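Local coordinates for malonyl CoA-acyl carrier protein transacylase (Mycobacterium tuberculosis, PDB 2QC3), which catalyses the transfer of the malonyl group from malonyl-CoA to holo-acyl carrier protein, supplying malonyl-ACP for fatty acid biosynthesis, at residues V249-D252 with L253-T257; V231-A234 with A235-M238; A49-E52 with E53-T57; G137-E140 with T141-L144. All coordinates share one frame; numbering follows the deposited sequence.

Contact 1: residues V249-D252 with L253-T257; sequences VRWD and LCTAT
R250 lies against L253 through CB, CG and the NE-CZ-NH1 side of its guanidinium where strand 249-250 gives way to helix 251-260. Its CB touches L253 CD1 at 3.7 Å, and CG packs on the same methyl. Bends of the chain at chi2 (-49°) and chi3 then fold the guanidinium back over the leucine, so that L253 CD1 sits beneath the centre of the flat group. At the edge of that group, NE and NH1 grip the D252 carboxylate side-on: NE bonds OD2 of D252 at 3.1 Å and NH1 forms a salt bridge with its OD1 at 2.8 Å. D252 OD2 also takes a weak bond from the backbone N of L253, which draws the three residues together at the N-terminus of the helix.

C254 N closes the first turn on R250 O, at 3.2 Å, and T255 N follows on W251 O at 3.0 Å. The indole of W251 has C254 CB and T255 OG1 on one face, both toward the rim.

V249 pairs with strand 153-159, which R250, W251 and D252 also touch. The W251 side chain lies about 8 Å from that of S92, the probable nucleophile, and reaches L275 and I278 of helix 275-282.

Contact 2: residues V231-A234 with A235-M238; sequences VTSA and AAAM
The S233 hydroxyl and carbonyl hold two successive amides at the start of helix 234-243. S233 OG accepts from A236 N at 3.1 Å, with an N-H...O angle of 154°, while S233 O takes the N-H of A237 at 2.8 Å in a nearly straight bond. One residue on, A234 O accepts from M238 N at 2.9 Å, and the regular helical pattern is under way. The hydroxyl can reach A236 because chi1 of S233 is 70°, which turns OG in between its own N and carbonyl carbon and over the opening turn. There it also lies against the methyl of A236.

The bonding continues on neighbouring parts of the chain. D217 OD2 accepts from A234 N, the first amide of the helix, and touches this corner from a loop; farther along, A237 O receives a bond from the Y99 hydroxyl.

The packing across the turn is carried mainly by V231 and A237. V231 comes from the loop ahead of the helix and sets its branched end against A237: CG2 meets A237 CB at 3.6 Å, and CB stands 3.7 Å from A237 CA. M238 CG passes close to A234 O, but bends at chi2 and chi3 lead the thioether away from this turn toward V104 and T215.

Together these features make a serine N-cap, with V231, two residues before the cap, packing onto the fourth residue of the helix. V231 is also backbone-bonded to L222, so the capped end is tied back to the edge strand 221-222 of the parallel sheet.

Contact 3: residues A49-E52 with E53-T57; sequences ASTE and EITDT
A serine N-cap opens the short, weakly bonded helix 51-54, a single turn that leads into the N-cap of the long helix 57-77. S50 OG accepts from E53 N at 3.2 Å, the N-H pointing well at the oxygen (156°). The hydroxyl is placed there by a chi1 of 64°, which swings it in over the first turn. S50 O meanwhile receives I54 N at 3.0 Å, almost in line with its C=O bond.

On the flank of the turn, E53 reaches back with an extended chain, CG trans to its backbone N (chi1 165°), and lays OE1 beside the methyl of A49. The same oxygen takes a 2.7 Å bond from a water that in turn accepts from S50 N, and it forms a salt bridge with R44; the carboxylate therefore links the cap residue, through the water, to R44 of helix 42-47. A49 CB also meets I54 CG2 at 3.6 Å, a small apolar contact on the buried side, while the CD1 end of I54 turns over T51 CA.

T51 sends its own hydroxyl to E15. The next cap follows at once, D56 OD2 accepting from A58 N. Between the two caps the turn unwinds through weak bonds, T55 N to E52 O and D56 N to E53 O, and T55 OG1 leans back onto the chain, donating to T51 O over a doubtfully short 2.5 Å.

Contact 4: residues G137-E140 with T141-L144; sequences GGDE and TEVL
D139 extends its carboxylate with chi1 at 180°, CG opposite the backbone N, and chi2 near -80° then turns OD1 in over the start of helix 140-149. A chi1 of -62° puts E142 CG beside D139 OD1, at 3.5 Å, and the bend at chi2 turns its carboxylate. D139 OD1 accepts from E142 N at 3.1 Å, on the lone pair facing away from OD2, and D139 O takes V143 N at 2.8 Å.

Two waters also donate to OD1. One accepts from T141 N, and the other, 2.7 Å from D139 OD1, donates its second hydrogen to E142 OE2. A third water joins E140 OE1 to the T141 hydroxyl.

The apolar side is modest: E140 CG runs beside L144 CD1 at 3.9 Å, and V143 CG2 packs over G137 O, with G138 close by. L144 continues onto P154 and R157 of strand 153-159.

Three bonds thus converge on one aspartate oxygen at the positive end of the helix dipole, which would be expected to stabilise its negative charge. D139 OD1 and E142 OE2 stand 4.4 Å apart as like charges, and the water donating to both probably eases their repulsion.

How the contacts relate
All four contacts are helix starts that differ in capping and depth. Contacts 2 and 3 use a serine hydroxyl and contact 4 an aspartate; in contact 1 the N-cap position falls to R250, with no capping bond from its side chain, which pairs instead with D252. Contact 4 is the surface case, with three bridging waters against the one in contact 3; the others are partly buried. Contact 1 alone approaches the probable active-site residues. Contacts 1 and 4 both touch strand 153-159, R157 included, their nearest atoms about 6 Å apart. Helix 234-243 of contact 2 precedes strand 249-250 of contact 1, while contact 3 lies across the chain's centre from both.

Contact 1: residues V249-D252 with L253-T257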
ATOM      1  N   VAL A 249       7.275  -6.963   2.457  1.00 20.17           N
ATOM      2  CA  VAL A 249       7.264  -5.676   1.782  1.00 20.33           C
ATOM      3  C   VAL A 249       8.624  -5.034   2.057  1.00 19.82           C
ATOM      4  O   VAL A 249       8.904  -4.632   3.187  1.00 19.30           O
ATOM      5  CB  VAL A 249       6.139  -4.758   2.346  1.00 21.23           C
ATOM      6  CG1 VAL A 249       6.234  -3.355   1.731  1.00 18.51           C
ATOM      7  CG2 VAL A 249       4.769  -5.377   2.057  1.00 17.90           C
ATOM      8  N   ARG A 250       9.476  -4.955   1.037  1.00 19.17           N
ATOM      9  CA  ARG A 250      10.791  -4.341   1.204  1.00 19.63           C
ATOM     10  C   ARG A 250      10.701  -2.848   0.871  1.00 19.11           C
ATOM     11  O   ARG A 250      11.277  -2.379  -0.115  1.00 18.67           O
ATOM     12  CB  ARG A 250      11.836  -5.022   0.301  1.00 19.34           C
ATOM     13  CG  ARG A 250      12.149  -6.480   0.664  1.00 20.32           C
ATOM     14  CD  ARG A 250      12.426  -6.648   2.161  1.00 19.66           C
ATOM     15  NE  ARG A 250      13.527  -5.814   2.642  1.00 23.11           N
ATOM     16  CZ  ARG A 250      14.781  -6.230   2.825  1.00 24.65           C
ATOM     17  NH1 ARG A 250      15.701  -5.380   3.273  1.00 21.00           N
ATOM     18  NH2 ARG A 250      15.116  -7.485   2.569  1.00 21.71           N
ATOM     19  N   TRP A 251       9.964  -2.106   1.690  1.00 18.44           N
ATOM     20  CA  TRP A 251       9.819  -0.676   1.458  1.00 19.37           C
ATOM     21  C   TRP A 251      11.188  -0.004   1.544  1.00 17.79           C
ATOM     22  O   TRP A 251      11.465   0.945   0.815  1.00 18.21           O
ATOM     23  CB  TRP A 251       8.856  -0.042   2.473  1.00 19.50           C
ATOM     24  CG  TRP A 251       8.603   1.401   2.162  1.00 20.94           C
ATOM     25  CD1 TRP A 251       8.986   2.480   2.902  1.00 20.85           C
ATOM     26  CD2 TRP A 251       7.994   1.925   0.970  1.00 20.94           C
ATOM     27  NE1 TRP A 251       8.661   3.649   2.244  1.00 22.69           N
ATOM     28  CE2 TRP A 251       8.048   3.336   1.056  1.00 21.22           C
ATOM     29  CE3 TRP A 251       7.407   1.338  -0.162  1.00 19.88           C
ATOM     30  CZ2 TRP A 251       7.542   4.173   0.051  1.00 20.86           C
ATOM     31  CZ3 TRP A 251       6.903   2.170  -1.168  1.00 22.43           C
ATOM     32  CH2 TRP A 251       6.973   3.576  -1.048  1.00 22.21           C
ATOM     33  N   ASP A 252      12.040  -0.499   2.437  1.00 19.37           N
ATOM     34  CA  ASP A 252      13.384   0.050   2.581  1.00 20.37           C
ATOM     35  C   ASP A 252      14.170  -0.011   1.270  1.00 21.96           C
ATOM     36  O   ASP A 252      14.899   0.921   0.941  1.00 21.43           O
ATOM     37  CB  ASP A 252      14.166  -0.683   3.681  1.00 22.75           C
ATOM     38  CG  ASP A 252      14.175  -2.202   3.504  1.00 19.43           C
ATOM     39  OD1 ASP A 252      14.929  -2.867   4.245  1.00 18.87           O
ATOM     40  OD2 ASP A 252      13.439  -2.736   2.646  1.00 19.66           O
ATOM     41  N   LEU A 253      14.013  -1.102   0.520  1.00 21.72           N
ATOM     42  CA  LEU A 253      14.708  -1.240  -0.753  1.00 20.55           C
ATOM     43  C   LEU A 253      14.105  -0.304  -1.808  1.00 21.11           C
ATOM     44  O   LEU A 253      14.799   0.166  -2.709  1.00 19.20           O
ATOM     45  CB  LEU A 253      14.653  -2.699  -1.237  1.00 22.22           C
ATOM     46  CG  LEU A 253      15.320  -3.731  -0.316  1.00 21.73           C
ATOM     47  CD1 LEU A 253      15.294  -5.118  -0.965  1.00 22.27           C
ATOM     48  CD2 LEU A 253      16.770  -3.305  -0.035  1.00 24.24           C
ATOM     49  N   CYS A 254      12.814  -0.016  -1.690  1.00 18.68           N
ATOM     50  CA  CYS A 254      12.175   0.869  -2.645  1.00 19.86           C
ATOM     51  C   CYS A 254      12.713   2.292  -2.481  1.00 21.70           C
ATOM     52  O   CYS A 254      13.037   2.963  -3.459  1.00 20.14           O
ATOM     53  CB  CYS A 254      10.650   0.863  -2.454  1.00 21.65           C
ATOM     54  SG  CYS A 254       9.822  -0.657  -2.995  1.00 22.40           S
ATOM     55  N   THR A 255      12.815   2.747  -1.240  1.00 21.90           N
ATOM     56  CA  THR A 255      13.302   4.093  -0.997  1.00 26.44           C
ATOM     57  C   THR A 255      14.773   4.199  -1.381  1.00 27.18           C
ATOM     58  O   THR A 255      15.225   5.249  -1.830  1.00 27.03           O
ATOM     59  CB  THR A 255      13.125   4.492   0.465  1.00 27.31           C
ATOM     60  OG1 THR A 255      11.766   4.275   0.860  1.00 30.62           O
ATOM     61  CG2 THR A 255      13.461   5.956   0.639  1.00 32.12           C
ATOM     62  N   ALA A 256      15.517   3.110  -1.198  1.00 26.41           N
ATOM     63  CA  ALA A 256      16.933   3.084  -1.557  1.00 27.52           C
ATOM     64  C   ALA A 256      17.035   3.288  -3.065  1.00 27.51           C
ATOM     65  O   ALA A 256      17.944   3.954  -3.555  1.00 28.51           O
ATOM     66  CB  ALA A 256      17.559   1.742  -1.161  1.00 27.08           C
ATOM     67  N   THR A 257      16.087   2.718  -3.798  1.00 27.83           N
ATOM     68  CA  THR A 257      16.074   2.860  -5.248  1.00 27.98           C
ATOM     69  C   THR A 257      15.705   4.288  -5.650  1.00 28.49           C
ATOM     70  O   THR A 257      16.202   4.808  -6.649  1.00 28.31           O
ATOM     71  CB  THR A 257      15.082   1.872  -5.894  1.00 29.49           C
ATOM     72  OG1 THR A 257      15.516   0.528  -5.633  1.00 29.48           O
ATOM     73  CG2 THR A 257      15.008   2.099  -7.405  1.00 25.40           C
TER

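Contact 2: residues V231-A234 with A235-M238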
ATOM      1  N   VAL A 231       9.642  -3.003 -12.201  1.00 27.07           N
ATOM      2  CA  VAL A 231       9.044  -4.067 -12.998  1.00 28.34           C
ATOM      3  C   VAL A 231       8.774  -3.348 -14.307  1.00 29.10           C
ATOM      4  O   VAL A 231       7.999  -2.394 -14.355  1.00 30.39           O
ATOM      5  CB  VAL A 231       7.728  -4.592 -12.385  1.00 25.84           C
ATOM      6  CG1 VAL A 231       8.044  -5.547 -11.238  1.00 24.79           C
ATOM      7  CG2 VAL A 231       6.877  -3.432 -11.880  1.00 26.86           C
ATOM      8  N   THR A 232       9.434  -3.804 -15.364  1.00 31.22           N
ATOM      9  CA  THR A 232       9.347  -3.172 -16.673  1.00 32.54           C
ATOM     10  C   THR A 232       8.317  -3.692 -17.665  1.00 32.70           C
ATOM     11  O   THR A 232       8.101  -3.075 -18.711  1.00 32.90           O
ATOM     12  CB  THR A 232      10.722  -3.220 -17.344  1.00 33.98           C
ATOM     13  OG1 THR A 232      11.118  -4.589 -17.510  1.00 36.71           O
ATOM     14  CG2 THR A 232      11.756  -2.513 -16.466  1.00 35.89           C
ATOM     15  N   SER A 233       7.691  -4.824 -17.363  1.00 30.64           N
ATOM     16  CA  SER A 233       6.688  -5.372 -18.269  1.00 30.23           C
ATOM     17  C   SER A 233       5.402  -5.686 -17.525  1.00 29.00           C
ATOM     18  O   SER A 233       5.422  -5.973 -16.328  1.00 28.68           O
ATOM     19  CB  SER A 233       7.204  -6.649 -18.944  1.00 29.78           C
ATOM     20  OG  SER A 233       7.296  -7.717 -18.018  1.00 30.48           O
ATOM     21  N   ALA A 234       4.286  -5.630 -18.243  1.00 27.04           N
ATOM     22  CA  ALA A 234       2.983  -5.921 -17.664  1.00 25.57           C
ATOM     23  C   ALA A 234       3.008  -7.265 -16.946  1.00 26.23           C
ATOM     24  O   ALA A 234       2.594  -7.375 -15.789  1.00 26.07           O
ATOM     25  CB  ALA A 234       1.922  -5.939 -18.760  1.00 22.87           C
ATOM     26  N   ALA A 235       3.504  -8.287 -17.640  1.00 25.55           N
ATOM     27  CA  ALA A 235       3.565  -9.632 -17.087  1.00 26.06           C
ATOM     28  C   ALA A 235       4.423  -9.696 -15.829  1.00 26.95           C
ATOM     29  O   ALA A 235       4.017 -10.283 -14.825  1.00 25.40           O
ATOM     30  CB  ALA A 235       4.097 -10.609 -18.135  1.00 25.82           C
ATOM     31  N   ALA A 236       5.611  -9.105 -15.885  1.00 27.48           N
ATOM     32  CA  ALA A 236       6.500  -9.120 -14.730  1.00 26.72           C
ATOM     33  C   ALA A 236       5.831  -8.424 -13.556  1.00 26.10           C
ATOM     34  O   ALA A 236       5.845  -8.924 -12.434  1.00 27.72           O
ATOM     35  CB  ALA A 236       7.824  -8.436 -15.066  1.00 27.23           C
ATOM     36  N   ALA A 237       5.239  -7.265 -13.817  1.00 25.60           N
ATOM     37  CA  ALA A 237       4.568  -6.508 -12.768  1.00 23.21           C
ATOM     38  C   ALA A 237       3.422  -7.296 -12.130  1.00 24.71           C
ATOM     39  O   ALA A 237       3.329  -7.383 -10.905  1.00 26.34           O
ATOM     40  CB  ALA A 237       4.035  -5.199 -13.334  1.00 24.63           C
ATOM     41  N   MET A 238       2.554  -7.881 -12.950  1.00 22.55           N
ATOM     42  CA  MET A 238       1.423  -8.625 -12.400  1.00 24.05           C
ATOM     43  C   MET A 238       1.841  -9.880 -11.647  1.00 23.78           C
ATOM     44  O   MET A 238       1.307 -10.161 -10.573  1.00 23.86           O
ATOM     45  CB  MET A 238       0.419  -8.974 -13.503  1.00 23.06           C
ATOM     46  CG  MET A 238      -0.194  -7.751 -14.165  1.00 23.14           C
ATOM     47  SD  MET A 238      -0.867  -6.560 -12.971  1.00 24.10           S
ATOM     48  CE  MET A 238      -2.404  -7.401 -12.493  1.00 24.00           C
TER

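Contact 3: residues A49-E52 with E53-T57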
ATOM      1  N   ALA A  49     -19.528   5.218   6.792  1.00 54.04           N
ATOM      2  CA  ALA A  49     -19.059   4.056   7.547  1.00 54.22           C
ATOM      3  C   ALA A  49     -18.118   4.431   8.689  1.00 54.39           C
ATOM      4  O   ALA A  49     -17.395   5.424   8.615  1.00 54.41           O
ATOM      5  CB  ALA A  49     -18.372   3.065   6.610  1.00 53.20           C
ATOM      6  N   SER A  50     -18.133   3.623   9.745  1.00 54.90           N
ATOM      7  CA  SER A  50     -17.289   3.857  10.912  1.00 55.33           C
ATOM      8  C   SER A  50     -15.873   3.335  10.693  1.00 55.96           C
ATOM      9  O   SER A  50     -15.664   2.346   9.990  1.00 55.27           O
ATOM     10  CB  SER A  50     -17.890   3.171  12.138  1.00 54.94           C
ATOM     11  OG  SER A  50     -17.913   1.766  11.958  1.00 55.11           O
ATOM     12  N   THR A  51     -14.903   4.005  11.304  1.00 56.37           N
ATOM     13  CA  THR A  51     -13.507   3.607  11.180  1.00 56.63           C
ATOM     14  C   THR A  51     -13.357   2.120  11.480  1.00 55.64           C
ATOM     15  O   THR A  51     -12.493   1.448  10.921  1.00 55.05           O
ATOM     16  CB  THR A  51     -12.613   4.406  12.151  1.00 57.52           C
ATOM     17  OG1 THR A  51     -12.613   5.788  11.772  1.00 59.88           O
ATOM     18  CG2 THR A  51     -11.185   3.882  12.121  1.00 59.57           C
ATOM     19  N   GLU A  52     -14.215   1.610  12.354  1.00 54.72           N
ATOM     20  CA  GLU A  52     -14.173   0.205  12.737  1.00 54.51           C
ATOM     21  C   GLU A  52     -14.631  -0.711  11.608  1.00 52.83           C
ATOM     22  O   GLU A  52     -14.005  -1.739  11.339  1.00 52.49           O
ATOM     23  CB  GLU A  52     -15.043  -0.025  13.974  1.00 56.81           C
ATOM     24  CG  GLU A  52     -14.661   0.847  15.158  1.00 60.66           C
ATOM     25  CD  GLU A  52     -15.492   0.554  16.390  1.00 63.45           C
ATOM     26  OE1 GLU A  52     -16.734   0.683  16.313  1.00 66.27           O
ATOM     27  OE2 GLU A  52     -14.903   0.195  17.432  1.00 64.71           O
ATOM     28  N   GLU A  53     -15.724  -0.340  10.950  1.00 50.50           N
ATOM     29  CA  GLU A  53     -16.246  -1.141   9.852  1.00 49.18           C
ATOM     30  C   GLU A  53     -15.293  -1.132   8.663  1.00 47.12           C
ATOM     31  O   GLU A  53     -15.163  -2.132   7.955  1.00 46.70           O
ATOM     32  CB  GLU A  53     -17.621  -0.626   9.408  1.00 49.34           C
ATOM     33  CG  GLU A  53     -18.054  -1.166   8.046  1.00 50.83           C
ATOM     34  CD  GLU A  53     -19.456  -0.750   7.649  1.00 52.13           C
ATOM     35  OE1 GLU A  53     -19.847   0.398   7.939  1.00 53.15           O
ATOM     36  OE2 GLU A  53     -20.163  -1.571   7.028  1.00 52.46           O
ATOM     37  N   ILE A  54     -14.624  -0.003   8.452  1.00 44.99           N
ATOM     38  CA  ILE A  54     -13.699   0.140   7.336  1.00 43.62           C
ATOM     39  C   ILE A  54     -12.320  -0.457   7.606  1.00 43.39           C
ATOM     40  O   ILE A  54     -11.500  -0.579   6.694  1.00 43.64           O
ATOM     41  CB  ILE A  54     -13.528   1.616   6.946  1.00 42.81           C
ATOM     42  CG1 ILE A  54     -12.907   2.393   8.108  1.00 42.93           C
ATOM     43  CG2 ILE A  54     -14.871   2.198   6.540  1.00 43.10           C
ATOM     44  CD1 ILE A  54     -12.508   3.814   7.757  1.00 42.63           C
ATOM     45  N   THR A  55     -12.060  -0.827   8.855  1.00 41.98           N
ATOM     46  CA  THR A  55     -10.776  -1.420   9.196  1.00 42.15           C
ATOM     47  C   THR A  55     -10.768  -2.888   8.755  1.00 40.37           C
ATOM     48  O   THR A  55      -9.740  -3.561   8.810  1.00 40.62           O
ATOM     49  CB  THR A  55     -10.500  -1.303  10.705  1.00 43.15           C
ATOM     50  OG1 THR A  55     -10.438   0.084  11.058  1.00 46.00           O
ATOM     51  CG2 THR A  55      -9.174  -1.954  11.065  1.00 45.75           C
ATOM     52  N   ASP A  56     -11.928  -3.371   8.318  1.00 37.81           N
ATOM     53  CA  ASP A  56     -12.067  -4.738   7.816  1.00 36.57           C
ATOM     54  C   ASP A  56     -11.233  -4.762   6.533  1.00 34.79           C
ATOM     55  O   ASP A  56     -11.504  -4.008   5.603  1.00 32.33           O
ATOM     56  CB  ASP A  56     -13.537  -5.014   7.500  1.00 36.88           C
ATOM     57  CG  ASP A  56     -13.757  -6.365   6.854  1.00 39.00           C
ATOM     58  OD1 ASP A  56     -14.925  -6.680   6.544  1.00 39.86           O
ATOM     59  OD2 ASP A  56     -12.773  -7.111   6.657  1.00 39.28           O
ATOM     60  N   THR A  57     -10.216  -5.617   6.486  1.00 33.55           N
ATOM     61  CA  THR A  57      -9.330  -5.665   5.325  1.00 30.08           C
ATOM     62  C   THR A  57     -10.054  -5.826   3.996  1.00 29.63           C
ATOM     63  O   THR A  57      -9.608  -5.304   2.974  1.00 27.72           O
ATOM     64  CB  THR A  57      -8.259  -6.776   5.480  1.00 29.56           C
ATOM     65  OG1 THR A  57      -7.159  -6.498   4.601  1.00 27.17           O
ATOM     66  CG2 THR A  57      -8.849  -8.151   5.161  1.00 25.28           C
TER
HETATM   67  O   HOH W   1     -20.539   2.237   9.733  1.00 72.72           O

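Contact 4: residues G137-E140 with T141-L144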
ATOM      1  N   GLY A 137      12.821   0.381  16.874  1.00 24.61           N
ATOM      2  CA  GLY A 137      14.050   0.482  17.638  1.00 27.20           C
ATOM      3  C   GLY A 137      14.703  -0.864  17.897  1.00 28.94           C
ATOM      4  O   GLY A 137      14.395  -1.861  17.231  1.00 28.21           O
ATOM      5  N   GLY A 138      15.599  -0.892  18.878  1.00 26.95           N
ATOM      6  CA  GLY A 138      16.302  -2.115  19.213  1.00 28.60           C
ATOM      7  C   GLY A 138      17.446  -2.336  18.246  1.00 29.10           C
ATOM      8  O   GLY A 138      17.548  -1.640  17.234  1.00 29.55           O
ATOM      9  N   ASP A 139      18.318  -3.286  18.558  1.00 29.02           N
ATOM     10  CA  ASP A 139      19.442  -3.588  17.686  1.00 29.87           C
ATOM     11  C   ASP A 139      18.881  -4.422  16.541  1.00 30.02           C
ATOM     12  O   ASP A 139      18.341  -5.508  16.761  1.00 27.97           O
ATOM     13  CB  ASP A 139      20.511  -4.372  18.444  1.00 31.77           C
ATOM     14  CG  ASP A 139      21.706  -4.701  17.577  1.00 35.14           C
ATOM     15  OD1 ASP A 139      21.629  -5.675  16.797  1.00 34.99           O
ATOM     16  OD2 ASP A 139      22.717  -3.977  17.667  1.00 36.96           O
ATOM     17  N   GLU A 140      19.006  -3.905  15.324  1.00 28.70           N
ATOM     18  CA  GLU A 140      18.471  -4.575  14.148  1.00 30.84           C
ATOM     19  C   GLU A 140      18.755  -6.070  14.084  1.00 29.99           C
ATOM     20  O   GLU A 140      17.836  -6.874  13.952  1.00 29.44           O
ATOM     21  CB  GLU A 140      18.983  -3.907  12.871  1.00 31.04           C
ATOM     22  CG  GLU A 140      18.306  -4.437  11.624  1.00 31.88           C
ATOM     23  CD  GLU A 140      18.806  -3.774  10.366  1.00 33.38           C
ATOM     24  OE1 GLU A 140      19.954  -4.045   9.951  1.00 32.39           O
ATOM     25  OE2 GLU A 140      18.043  -2.972   9.794  1.00 34.18           O
ATOM     26  N   THR A 141      20.027  -6.438  14.171  1.00 29.93           N
ATOM     27  CA  THR A 141      20.409  -7.840  14.112  1.00 30.53           C
ATOM     28  C   THR A 141      19.689  -8.640  15.189  1.00 29.06           C
ATOM     29  O   THR A 141      19.093  -9.678  14.906  1.00 28.95           O
ATOM     30  CB  THR A 141      21.941  -8.002  14.257  1.00 31.27           C
ATOM     31  OG1 THR A 141      22.584  -7.448  13.100  1.00 33.02           O
ATOM     32  CG2 THR A 141      22.324  -9.473  14.384  1.00 30.77           C
ATOM     33  N   GLU A 142      19.728  -8.152  16.420  1.00 28.32           N
ATOM     34  CA  GLU A 142      19.058  -8.839  17.516  1.00 30.07           C
ATOM     35  C   GLU A 142      17.545  -8.968  17.302  1.00 27.00           C
ATOM     36  O   GLU A 142      16.965 -10.016  17.572  1.00 25.42           O
ATOM     37  CB  GLU A 142      19.340  -8.120  18.831  1.00 33.71           C
ATOM     38  CG  GLU A 142      20.819  -8.092  19.191  1.00 42.13           C
ATOM     39  CD  GLU A 142      21.448  -9.475  19.168  1.00 46.15           C
ATOM     40  OE1 GLU A 142      20.911 -10.385  19.841  1.00 48.60           O
ATOM     41  OE2 GLU A 142      22.479  -9.658  18.481  1.00 49.58           O
ATOM     42  N   VAL A 143      16.905  -7.908  16.822  1.00 26.23           N
ATOM     43  CA  VAL A 143      15.470  -7.957  16.574  1.00 24.54           C
ATOM     44  C   VAL A 143      15.159  -8.990  15.485  1.00 24.02           C
ATOM     45  O   VAL A 143      14.358  -9.899  15.697  1.00 24.19           O
ATOM     46  CB  VAL A 143      14.918  -6.573  16.145  1.00 24.69           C
ATOM     47  CG1 VAL A 143      13.522  -6.714  15.558  1.00 22.46           C
ATOM     48  CG2 VAL A 143      14.863  -5.647  17.351  1.00 24.55           C
ATOM     49  N   LEU A 144      15.808  -8.862  14.331  1.00 23.24           N
ATOM     50  CA  LEU A 144      15.562  -9.792  13.237  1.00 23.29           C
ATOM     51  C   LEU A 144      15.838 -11.221  13.679  1.00 24.10           C
ATOM     52  O   LEU A 144      15.012 -12.103  13.473  1.00 23.19           O
ATOM     53  CB  LEU A 144      16.397  -9.410  12.012  1.00 20.23           C
ATOM     54  CG  LEU A 144      15.854  -8.139  11.339  1.00 21.80           C
ATOM     55  CD1 LEU A 144      16.732  -7.707  10.187  1.00 20.00           C
ATOM     56  CD2 LEU A 144      14.441  -8.408  10.846  1.00 19.62           C
TER
HETATM   57  O   HOH W   2      22.505  -4.571  14.524  1.00 42.08           O
HETATM   58  O   HOH W   3      23.616  -7.433  17.319  1.00 55.61           O
HETATM   59  O   HOH W   4      21.464  -6.126  10.709  1.00 39.40           O